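Local structure of endo-b-1,4-glucanase (Nasutitermes takasagoensis, 1KS8) at residues Y283-Q288 with S325-F330; K293-L296 with G302-R305; H306-A311 with A419-A424; I313-A318 with Q329-Q334. The protein probably hydrolyses internal beta-1,4-glucosidic linkages in cellulose and related beta-glucans, as a glycoside hydrolase family 9 endoglucanase with an (alpha/alpha)6 fold. All blocks are in the same frame, centred on the assembly; numbering follows the deposited sequence.

Interaction 1: Y283-Q288 with S325-F330; sequences YLINNQ and SSYRQF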
loop_
_atom_site.group_PDB
_atom_site.type_symbol
_atom_site.label_atom_id
_atom_site.label_comp_id
_atom_site.label_asym_id
_atom_site.label_seq_id
_atom_site.Cartn_x
_atom_site.Cartn_y
_atom_site.Cartn_z
ATOM N N TYR A 283 20.368 -5.925 11.231
ATOM C CA TYR A 283 20.924 -4.602 10.987
ATOM C C TYR A 283 19.968 -3.516 11.472
ATOM O O TYR A 283 20.380 -2.560 12.128
ATOM C CB TYR A 283 21.194 -4.390 9.498
ATOM C CG TYR A 283 21.512 -2.951 9.178
ATOM C CD1 TYR A 283 22.719 -2.381 9.578
ATOM C CD2 TYR A 283 20.571 -2.134 8.552
ATOM C CE1 TYR A 283 22.980 -1.032 9.371
ATOM C CE2 TYR A 283 20.822 -0.782 8.338
ATOM C CZ TYR A 283 22.026 -0.239 8.753
ATOM O OH TYR A 283 22.269 1.103 8.574
ATOM N N LEU A 284 18.690 -3.655 11.136
ATOM C CA LEU A 284 17.698 -2.672 11.554
ATOM C C LEU A 284 17.626 -2.570 13.072
ATOM O O LEU A 284 17.645 -1.475 13.630
ATOM C CB LEU A 284 16.314 -3.038 11.012
ATOM C CG LEU A 284 16.085 -2.942 9.502
ATOM C CD1 LEU A 284 14.662 -3.384 9.191
ATOM C CD2 LEU A 284 16.321 -1.510 9.021
ATOM N N ILE A 285 17.543 -3.717 13.734
ATOM C CA ILE A 285 17.448 -3.757 15.187
ATOM C C ILE A 285 18.692 -3.232 15.894
ATOM O O ILE A 285 18.601 -2.422 16.819
ATOM C CB ILE A 285 17.178 -5.200 15.677
ATOM C CG1 ILE A 285 15.816 -5.668 15.159
ATOM C CG2 ILE A 285 17.238 -5.264 17.200
ATOM C CD1 ILE A 285 15.445 -7.080 15.559
ATOM N N ASN A 286 19.854 -3.678 15.436
ATOM C CA ASN A 286 21.118 -3.304 16.056
ATOM C C ASN A 286 21.781 -2.008 15.609
ATOM O O ASN A 286 22.393 -1.321 16.428
ATOM C CB ASN A 286 22.133 -4.442 15.871
ATOM C CG ASN A 286 21.715 -5.725 16.561
ATOM O OD1 ASN A 286 22.109 -6.818 16.149
ATOM N ND2 ASN A 286 20.934 -5.601 17.624
ATOM N N ASN A 287 21.660 -1.656 14.331
ATOM C CA ASN A 287 22.361 -0.475 13.841
ATOM C C ASN A 287 21.632 0.669 13.139
ATOM O O ASN A 287 22.089 1.811 13.208
ATOM C CB ASN A 287 23.515 -0.940 12.951
ATOM C CG ASN A 287 24.444 -1.908 13.666
ATOM O OD1 ASN A 287 24.550 -3.079 13.296
ATOM N ND2 ASN A 287 25.112 -1.423 14.702
ATOM N N GLN A 288 20.531 0.390 12.448
ATOM C CA GLN A 288 19.805 1.457 11.752
ATOM C C GLN A 288 19.532 2.639 12.679
ATOM O O GLN A 288 19.190 2.455 13.850
ATOM C CB GLN A 288 18.478 0.929 11.196
ATOM C CG GLN A 288 17.563 2.020 10.629
ATOM C CD GLN A 288 18.111 2.664 9.363
ATOM O OE1 GLN A 288 17.959 3.870 9.150
ATOM N NE2 GLN A 288 18.736 1.862 8.510
ATOM N N SER A 325 10.714 -14.620 18.736
ATOM C CA SER A 325 10.380 -13.787 19.887
ATOM C C SER A 325 10.935 -12.369 19.815
ATOM O O SER A 325 10.197 -11.398 20.001
ATOM C CB SER A 325 10.854 -14.458 21.178
ATOM O OG SER A 325 10.139 -15.658 21.410
ATOM N N SER A 326 12.230 -12.245 19.543
ATOM C CA SER A 326 12.858 -10.932 19.472
ATOM C C SER A 326 12.373 -10.106 18.284
ATOM O O SER A 326 12.170 -8.898 18.405
ATOM C CB SER A 326 14.386 -11.073 19.426
ATOM O OG SER A 326 14.809 -11.820 18.301
ATOM N N TYR A 327 12.184 -10.755 17.139
ATOM C CA TYR A 327 11.718 -10.058 15.944
ATOM C C TYR A 327 10.293 -9.543 16.133
ATOM O O TYR A 327 9.977 -8.409 15.769
ATOM C CB TYR A 327 11.780 -10.991 14.732
ATOM C CG TYR A 327 13.164 -11.162 14.135
ATOM C CD1 TYR A 327 14.307 -10.712 14.802
ATOM C CD2 TYR A 327 13.327 -11.784 12.898
ATOM C CE1 TYR A 327 15.578 -10.878 14.248
ATOM C CE2 TYR A 327 14.589 -11.956 12.338
ATOM C CZ TYR A 327 15.707 -11.503 13.014
ATOM O OH TYR A 327 16.950 -11.678 12.449
ATOM N N ARG A 328 9.433 -10.380 16.704
ATOM C CA ARG A 328 8.049 -9.993 16.948
ATOM C C ARG A 328 7.983 -8.863 17.968
ATOM O O ARG A 328 7.197 -7.926 17.821
ATOM C CB ARG A 328 7.249 -11.199 17.444
ATOM C CG ARG A 328 6.947 -12.199 16.343
ATOM C CD ARG A 328 6.451 -13.528 16.888
ATOM N NE ARG A 328 6.048 -14.413 15.800
ATOM C CZ ARG A 328 5.855 -15.723 15.920
ATOM N NH1 ARG A 328 6.030 -16.326 17.089
ATOM N NH2 ARG A 328 5.476 -16.431 14.862
ATOM N N GLN A 329 8.813 -8.951 19.001
ATOM C CA GLN A 329 8.846 -7.923 20.033
ATOM C C GLN A 329 9.293 -6.591 19.439
ATOM O O GLN A 329 8.681 -5.553 19.698
ATOM C CB GLN A 329 9.804 -8.328 21.155
ATOM C CG GLN A 329 9.938 -7.296 22.271
ATOM C CD GLN A 329 8.725 -7.244 23.185
ATOM O OE1 GLN A 329 8.645 -6.397 24.077
ATOM N NE2 GLN A 329 7.780 -8.152 22.977
ATOM N N PHE A 330 10.353 -6.614 18.635
ATOM C CA PHE A 330 10.838 -5.373 18.049
ATOM C C PHE A 330 9.795 -4.779 17.113
ATOM O O PHE A 330 9.570 -3.570 17.112
ATOM C CB PHE A 330 12.144 -5.580 17.281
ATOM C CG PHE A 330 12.855 -4.292 16.975
ATOM C CD1 PHE A 330 13.816 -3.789 17.846
ATOM C CD2 PHE A 330 12.500 -3.539 15.862
ATOM C CE1 PHE A 330 14.411 -2.548 17.613
ATOM C CE2 PHE A 330 13.086 -2.300 15.621
ATOM C CZ PHE A 330 14.044 -1.803 16.500
#

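Interaction 2: K293-L296 with G302-R305; sequences KGLL and GTLR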
loop_
_atom_site.group_PDB
_atom_site.type_symbol
_atom_site.label_atom_id
_atom_site.label_comp_id
_atom_site.label_asym_id
_atom_site.label_seq_id
_atom_site.Cartn_x
_atom_site.Cartn_y
_atom_site.Cartn_z
ATOM N N LYS A 293 13.636 8.099 21.161
ATOM C CA LYS A 293 12.565 7.309 21.755
ATOM C C LYS A 293 12.387 5.914 21.156
ATOM O O LYS A 293 11.451 5.198 21.508
ATOM C CB LYS A 293 11.250 8.095 21.712
ATOM C CG LYS A 293 11.279 9.308 22.641
ATOM C CD LYS A 293 9.960 10.061 22.675
ATOM C CE LYS A 293 10.034 11.213 23.667
ATOM N NZ LYS A 293 8.766 11.991 23.745
ATOM N N GLY A 294 13.282 5.531 20.247
ATOM C CA GLY A 294 13.222 4.191 19.685
ATOM C C GLY A 294 12.633 3.927 18.315
ATOM O O GLY A 294 12.625 2.778 17.873
ATOM N N LEU A 295 12.140 4.954 17.635
ATOM C CA LEU A 295 11.563 4.746 16.314
ATOM C C LEU A 295 12.641 4.603 15.242
ATOM O O LEU A 295 13.576 5.399 15.187
ATOM C CB LEU A 295 10.650 5.920 15.940
ATOM C CG LEU A 295 10.042 5.882 14.533
ATOM C CD1 LEU A 295 8.972 4.803 14.475
ATOM C CD2 LEU A 295 9.447 7.241 14.184
ATOM N N LEU A 296 12.520 3.580 14.402
ATOM C CA LEU A 296 13.471 3.400 13.308
ATOM C C LEU A 296 13.337 4.631 12.420
ATOM O O LEU A 296 12.229 4.980 12.016
ATOM C CB LEU A 296 13.118 2.159 12.483
ATOM C CG LEU A 296 13.454 0.785 13.063
ATOM C CD1 LEU A 296 12.780 -0.297 12.233
ATOM C CD2 LEU A 296 14.964 0.590 13.070
ATOM N N GLY A 302 7.510 9.729 4.755
ATOM C CA GLY A 302 6.742 8.604 5.266
ATOM C C GLY A 302 7.548 7.831 6.290
ATOM O O GLY A 302 7.685 6.608 6.209
ATOM N N THR A 303 8.073 8.551 7.273
ATOM C CA THR A 303 8.895 7.955 8.317
ATOM C C THR A 303 8.222 6.791 9.048
ATOM O O THR A 303 8.809 5.718 9.181
ATOM C CB THR A 303 9.321 9.030 9.334
ATOM O OG1 THR A 303 10.000 10.084 8.638
ATOM C CG2 THR A 303 10.259 8.450 10.376
ATOM N N LEU A 304 6.998 6.989 9.522
ATOM C CA LEU A 304 6.313 5.912 10.228
ATOM C C LEU A 304 6.032 4.740 9.290
ATOM O O LEU A 304 6.106 3.583 9.700
ATOM C CB LEU A 304 5.021 6.428 10.867
ATOM C CG LEU A 304 5.280 7.368 12.051
ATOM C CD1 LEU A 304 4.000 8.070 12.445
ATOM C CD2 LEU A 304 5.842 6.583 13.230
ATOM N N ARG A 305 5.714 5.043 8.037
ATOM C CA ARG A 305 5.456 4.014 7.036
ATOM C C ARG A 305 6.685 3.113 6.895
ATOM O O ARG A 305 6.562 1.894 6.788
ATOM C CB ARG A 305 5.112 4.677 5.692
ATOM C CG ARG A 305 5.248 3.798 4.442
ATOM C CD ARG A 305 6.688 3.755 3.924
ATOM N NE ARG A 305 7.232 5.085 3.639
ATOM C CZ ARG A 305 7.009 5.777 2.524
ATOM N NH1 ARG A 305 6.243 5.278 1.561
ATOM N NH2 ARG A 305 7.565 6.974 2.368
HETATM O O HOH W 1 11.570 5.295 9.433
#

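Interaction 3: H306-A311 with A419-A424; sequences HAANAA and AGFQSA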
loop_
_atom_site.group_PDB
_atom_site.type_symbol
_atom_site.label_atom_id
_atom_site.label_comp_id
_atom_site.label_asym_id
_atom_site.label_seq_id
_atom_site.Cartn_x
_atom_site.Cartn_y
_atom_site.Cartn_z
ATOM N N HIS A 306 7.876 3.707 6.896
ATOM C CA HIS A 306 9.087 2.907 6.777
ATOM C C HIS A 306 9.273 2.010 7.996
ATOM O O HIS A 306 9.666 0.852 7.858
ATOM C CB HIS A 306 10.321 3.801 6.594
ATOM C CG HIS A 306 10.440 4.398 5.225
ATOM N ND1 HIS A 306 10.529 3.631 4.083
ATOM C CD2 HIS A 306 10.497 5.687 4.817
ATOM C CE1 HIS A 306 10.635 4.423 3.030
ATOM N NE2 HIS A 306 10.618 5.676 3.448
ATOM N N ALA A 307 8.992 2.537 9.185
ATOM C CA ALA A 307 9.137 1.749 10.409
ATOM C C ALA A 307 8.110 0.618 10.450
ATOM O O ALA A 307 8.422 -0.500 10.869
ATOM C CB ALA A 307 8.981 2.644 11.631
ATOM N N ALA A 308 6.886 0.900 10.009
ATOM C CA ALA A 308 5.848 -0.124 10.001
ATOM C C ALA A 308 6.136 -1.180 8.931
ATOM O O ALA A 308 5.852 -2.360 9.127
ATOM C CB ALA A 308 4.482 0.511 9.772
ATOM N N ASN A 309 6.692 -0.765 7.794
ATOM C CA ASN A 309 7.027 -1.719 6.739
ATOM C C ASN A 309 8.109 -2.660 7.252
ATOM O O ASN A 309 8.069 -3.864 7.002
ATOM C CB ASN A 309 7.540 -0.998 5.488
ATOM C CG ASN A 309 6.431 -0.336 4.700
ATOM O OD1 ASN A 309 5.269 -0.360 5.102
ATOM N ND2 ASN A 309 6.785 0.261 3.565
ATOM N N ALA A 310 9.082 -2.100 7.964
ATOM C CA ALA A 310 10.160 -2.900 8.526
ATOM C C ALA A 310 9.561 -3.863 9.547
ATOM O O ALA A 310 9.948 -5.033 9.610
ATOM C CB ALA A 310 11.197 -2.001 9.187
ATOM N N ALA A 311 8.611 -3.375 10.340
ATOM C CA ALA A 311 7.965 -4.214 11.343
ATOM C C ALA A 311 7.299 -5.413 10.671
ATOM O O ALA A 311 7.368 -6.533 11.179
ATOM C CB ALA A 311 6.930 -3.410 12.131
ATOM N N ALA A 419 -0.464 0.254 4.305
ATOM C CA ALA A 419 -0.394 -1.156 3.910
ATOM C C ALA A 419 0.410 -2.052 4.843
ATOM O O ALA A 419 -0.138 -2.989 5.426
ATOM C CB ALA A 419 0.132 -1.275 2.480
ATOM N N GLY A 420 1.705 -1.785 4.972
ATOM C CA GLY A 420 2.532 -2.592 5.857
ATOM C C GLY A 420 1.999 -2.524 7.276
ATOM O O GLY A 420 1.943 -3.526 7.987
ATOM N N PHE A 421 1.605 -1.317 7.673
ATOM C CA PHE A 421 1.040 -1.032 8.988
ATOM C C PHE A 421 -0.166 -1.930 9.271
ATOM O O PHE A 421 -0.221 -2.608 10.300
ATOM C CB PHE A 421 0.632 0.446 9.023
ATOM C CG PHE A 421 -0.082 0.873 10.275
ATOM C CD1 PHE A 421 0.567 0.880 11.504
ATOM C CD2 PHE A 421 -1.395 1.332 10.208
ATOM C CE1 PHE A 421 -0.083 1.344 12.651
ATOM C CE2 PHE A 421 -2.051 1.797 11.343
ATOM C CZ PHE A 421 -1.394 1.805 12.567
ATOM N N GLN A 422 -1.127 -1.949 8.351
ATOM C CA GLN A 422 -2.319 -2.764 8.543
ATOM C C GLN A 422 -2.001 -4.253 8.605
ATOM O O GLN A 422 -2.551 -4.978 9.438
ATOM C CB GLN A 422 -3.342 -2.497 7.437
ATOM C CG GLN A 422 -4.679 -3.180 7.704
ATOM C CD GLN A 422 -5.764 -2.752 6.743
ATOM O OE1 GLN A 422 -6.076 -1.566 6.626
ATOM N NE2 GLN A 422 -6.353 -3.719 6.050
ATOM N N SER A 423 -1.112 -4.716 7.732
ATOM C CA SER A 423 -0.754 -6.124 7.738
ATOM C C SER A 423 -0.028 -6.497 9.028
ATOM O O SER A 423 -0.192 -7.608 9.535
ATOM C CB SER A 423 0.095 -6.454 6.509
ATOM O OG SER A 423 -0.702 -6.334 5.339
ATOM N N ALA A 424 0.760 -5.570 9.566
ATOM C CA ALA A 424 1.477 -5.810 10.815
ATOM C C ALA A 424 0.475 -5.912 11.962
ATOM O O ALA A 424 0.644 -6.720 12.878
ATOM C CB ALA A 424 2.474 -4.680 11.083
HETATM O O HOH W 2 3.223 0.852 6.650
HETATM O O HOH W 3 3.315 -0.167 3.206
#

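Interaction 4: I313-A318 with Q329-Q334; sequences IMLEAA and QFAQTQ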
loop_
_atom_site.group_PDB
_atom_site.type_symbol
_atom_site.label_atom_id
_atom_site.label_comp_id
_atom_site.label_asym_id
_atom_site.label_seq_id
_atom_site.Cartn_x
_atom_site.Cartn_y
_atom_site.Cartn_z
ATOM N N ILE A 313 8.148 -6.833 7.810
ATOM C CA ILE A 313 9.180 -7.745 7.329
ATOM C C ILE A 313 9.664 -8.588 8.506
ATOM O O ILE A 313 9.910 -9.785 8.362
ATOM C CB ILE A 313 10.372 -6.975 6.704
ATOM C CG1 ILE A 313 9.954 -6.394 5.349
ATOM C CG2 ILE A 313 11.576 -7.903 6.531
ATOM C CD1 ILE A 313 9.558 -7.440 4.308
ATOM N N MET A 314 9.781 -7.967 9.675
ATOM C CA MET A 314 10.225 -8.682 10.868
ATOM C C MET A 314 9.216 -9.749 11.273
ATOM O O MET A 314 9.593 -10.855 11.665
ATOM C CB MET A 314 10.434 -7.708 12.026
ATOM C CG MET A 314 11.641 -6.811 11.851
ATOM S SD MET A 314 11.882 -5.735 13.269
ATOM C CE MET A 314 12.974 -4.507 12.563
ATOM N N LEU A 315 7.931 -9.417 11.182
ATOM C CA LEU A 315 6.883 -10.364 11.535
ATOM C C LEU A 315 6.873 -11.535 10.551
ATOM O O LEU A 315 6.635 -12.683 10.940
ATOM C CB LEU A 315 5.527 -9.651 11.562
ATOM C CG LEU A 315 5.393 -8.704 12.761
ATOM C CD1 LEU A 315 4.277 -7.694 12.526
ATOM C CD2 LEU A 315 5.133 -9.519 14.018
ATOM N N GLU A 316 7.148 -11.249 9.281
ATOM C CA GLU A 316 7.190 -12.299 8.267
ATOM C C GLU A 316 8.416 -13.175 8.503
ATOM O O GLU A 316 8.369 -14.393 8.316
ATOM C CB GLU A 316 7.243 -11.684 6.864
ATOM C CG GLU A 316 5.890 -11.211 6.352
ATOM C CD GLU A 316 5.021 -12.358 5.872
ATOM O OE1 GLU A 316 3.785 -12.192 5.804
ATOM O OE2 GLU A 316 5.579 -13.428 5.548
ATOM N N ALA A 317 9.512 -12.551 8.920
ATOM C CA ALA A 317 10.748 -13.279 9.193
ATOM C C ALA A 317 10.547 -14.214 10.381
ATOM O O ALA A 317 11.038 -15.346 10.381
ATOM C CB ALA A 317 11.875 -12.302 9.483
ATOM N N ALA A 318 9.826 -13.739 11.393
ATOM C CA ALA A 318 9.563 -14.546 12.579
ATOM C C ALA A 318 8.815 -15.820 12.201
ATOM O O ALA A 318 9.030 -16.876 12.801
ATOM C CB ALA A 318 8.758 -13.741 13.597
ATOM N N GLN A 329 8.813 -8.951 19.001
ATOM C CA GLN A 329 8.846 -7.923 20.033
ATOM C C GLN A 329 9.293 -6.591 19.439
ATOM O O GLN A 329 8.681 -5.553 19.698
ATOM C CB GLN A 329 9.804 -8.328 21.155
ATOM C CG GLN A 329 9.938 -7.296 22.271
ATOM C CD GLN A 329 8.725 -7.244 23.185
ATOM O OE1 GLN A 329 8.645 -6.397 24.077
ATOM N NE2 GLN A 329 7.780 -8.152 22.977
ATOM N N PHE A 330 10.353 -6.614 18.635
ATOM C CA PHE A 330 10.838 -5.373 18.049
ATOM C C PHE A 330 9.795 -4.779 17.113
ATOM O O PHE A 330 9.570 -3.570 17.112
ATOM C CB PHE A 330 12.144 -5.580 17.281
ATOM C CG PHE A 330 12.855 -4.292 16.975
ATOM C CD1 PHE A 330 13.816 -3.789 17.846
ATOM C CD2 PHE A 330 12.500 -3.539 15.862
ATOM C CE1 PHE A 330 14.411 -2.548 17.613
ATOM C CE2 PHE A 330 13.086 -2.300 15.621
ATOM C CZ PHE A 330 14.044 -1.803 16.500
ATOM N N ALA A 331 9.168 -5.627 16.305
ATOM C CA ALA A 331 8.137 -5.159 15.388
ATOM C C ALA A 331 7.049 -4.451 16.188
ATOM O O ALA A 331 6.561 -3.394 15.791
ATOM C CB ALA A 331 7.545 -6.329 14.625
ATOM N N GLN A 332 6.676 -5.034 17.325
ATOM C CA GLN A 332 5.644 -4.449 18.172
ATOM C C GLN A 332 6.046 -3.069 18.697
ATOM O O GLN A 332 5.200 -2.183 18.822
ATOM C CB GLN A 332 5.321 -5.377 19.350
ATOM C CG GLN A 332 4.108 -4.924 20.157
ATOM C CD GLN A 332 3.862 -5.763 21.400
ATOM O OE1 GLN A 332 2.816 -5.646 22.039
ATOM N NE2 GLN A 332 4.827 -6.602 21.755
ATOM N N THR A 333 7.326 -2.872 19.011
ATOM C CA THR A 333 7.739 -1.565 19.517
ATOM C C THR A 333 7.541 -0.479 18.462
ATOM O O THR A 333 7.233 0.664 18.794
ATOM C CB THR A 333 9.223 -1.534 19.966
ATOM O OG1 THR A 333 10.081 -1.713 18.832
ATOM C CG2 THR A 333 9.494 -2.620 20.997
ATOM N N GLN A 334 7.716 -0.834 17.194
ATOM C CA GLN A 334 7.556 0.141 16.124
ATOM C C GLN A 334 6.089 0.493 15.935
ATOM O O GLN A 334 5.736 1.667 15.808
ATOM C CB GLN A 334 8.162 -0.402 14.828
ATOM C CG GLN A 334 9.650 -0.689 14.963
ATOM C CD GLN A 334 10.435 0.536 15.403
ATOM O OE1 GLN A 334 10.563 1.502 14.658
ATOM N NE2 GLN A 334 10.954 0.501 16.627
#

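Interaction 1: Y283-Q288 with S325-F330
Tyr327 is the first residue of 325-330 to meet Ile285, whose side chain makes the close contacts from helix 271-286. The delta methyl of Ile285 approaches the tyrosine ring obliquely, CD1 of Ile285 lying 3.9 Å from CD1 of Tyr327, and the two side chains run at about a right angle. One helical turn on, Phe330 supplies the larger aromatic surface. Its CG is anti to the backbone N (chi1 -165°), which swings the ring out toward helix 271-286 and presents one face to the isoleucine. The contact is a CH-pi interaction: CG1 of Ile285 sits 3.9 Å from the Phe330 ring centroid, only 16° off the ring normal. CG2 of Ile285 spreads over the same ring and reaches CD1 of Phe330 at 3.8 Å, while CD1 of Ile285 rests against CB of Phe330. An alanine in place of Phe330 is likely to leave both branches of Ile285 without their aromatic platform and open a gap between the helices. This partly buried contact joins the C-terminal end of helix 271-286 to the early turns of helix 324-341 in the (alpha/alpha)6 fold, with helix 303-319 packed against both through Ala310, Met314 and Ala317.

Interaction 2: K293-L296 with G302-R305
The start of helix 303-319 is packed against the loop that leads into it, with Leu295 meeting Leu304 and Thr303 in the first helical turn. With CG anti to the backbone N (chi1 176°), Leu295 extends toward the helix and straddles one methyl of Leu304: its CD1 and CD2 both lie 3.8 Å from CD2 of Leu304, the side chains crossing at about a right angle. CD2 of Leu295 also touches the methyl of Thr303, whose hydroxyl bonds to Asp299 O. Beside this apolar patch a single water ties the backbones together, donating to Leu296 O at 2.7 Å and to Thr303 O at 2.8 Å. Gly302 holds the N-cap position with positive phi (52°), and its carbonyl O receives a bond from NE of Arg305 at 3.0 Å. The arginine folds back so closely that a beta carbon on Gly302 would run into its NH2. The side chain of Thr303 is about 10 Å from that of Glu412, a predicted active-site residue. Helix 324-341 packs beside this helix and meets the same loop: Gln334 bonds to Gly294 O and Leu296 N, and Tyr337 touches Leu295, so the loop lies against two helices of the (alpha/alpha)6 fold.

Interaction 3: H306-A311 with A419-A424
Close, buried helix-helix packing brings Ala308 and Asn309 of helix 303-319 against Gly420 and Phe421 of helix 415-430, about 10 Å from the centre of the chain. The axes of the two short segments approach to 7.7 Å and run in the same general direction, at 43° to each other. Small residues allow this closeness. The methyl of Ala308 lies against the backbone of Phe421, with CB of Ala308 3.9 Å from both CA and CB of Phe421, and it approaches the ring near its plane, at the edge. The ring itself leads away, CG being anti to the backbone N (chi1 175°), and packs on Val347 and Ile335. At Gly420 the absence of a side chain is decisive: OD1 of Asn309 stands 3.6 Å from CA of Gly420, and a beta carbon there would collide with that oxygen. In the (alpha/alpha)6 barrel of family 9 these two helices belong to segments far apart in sequence, and here they are joined by water as well as by apolar surface. OD1 of Asn309 accepts from two waters, at 2.8 and 2.7 Å; the first accepts from N of Phe421 and the second from N of Gly420, each at 2.9 Å. No direct hydrogen bond crosses between the segments. The other end of the amide is also engaged, since ND2 of Asn309 donates to Leu251 O, so its rotation is set from both sides. The side chain of Asn309 lies about 8 Å from that of Asp254, a calcium ligand seen in another structure of this protein.

Interaction 4: I313-A318 with Q329-Q334
The Phe330 ring receives Met314 obliquely, while OG1 of Thr333, from its own helix, lies 4.1 Å above the centre of one face and Ile285 lies on the opposite face. The sulfur of Met314 makes a Met-aromatic contact, SD being 4.7 Å from the Phe330 ring centroid and 66° off its normal. The touching atoms are at the ring's CD2 corner: both SD and CE of Met314 lie 3.5 Å from CD2 of Phe330. Met314 reaches them because its chain is extended beyond CG (chi2 -178°). Helices 303-319 and 324-341 form an antiparallel pair consecutive in the (alpha/alpha)6 fold, the axes of these segments lying 9.0 Å apart at 159°. Ala331 fits between two side chains of the partner helix, its methyl meeting CG of Leu315 at 3.7 Å and CB of Met314 a little farther off. A serine in place of Met314 would probably leave the CD2 side of the Phe330 ring without its sulfur and methyl neighbours and open a gap beside it. Thr333 is held over the ring: OG1 donates to Phe330 O at 2.6 Å, on a lone pair in the carbonyl plane, and accepts from NE2 of Gln334, the threonine oxygen lying close to that amide's plane.

Helix 303-319 is the common thread: interactions 2, 3 and 4 use it from its N-terminal end onward, and it touches both helices of interaction 1. Helix 324-341 serves interactions 1 and 4, whose centres are 7 Å apart and which share Phe330. Interactions 3 and 4 lie 9 Å apart, with Ala311 on Ala331 and Leu315 against Ala424 O between them. Interaction 2 is nested in the chain loop closed by interaction 1, and Leu296 packs on Phe330 and Ala310. Interaction 3 returns from far along the sequence, so helices 271-286, 303-319, 324-341 and 415-430 are joined into one continuous part of the (alpha/alpha)6 fold.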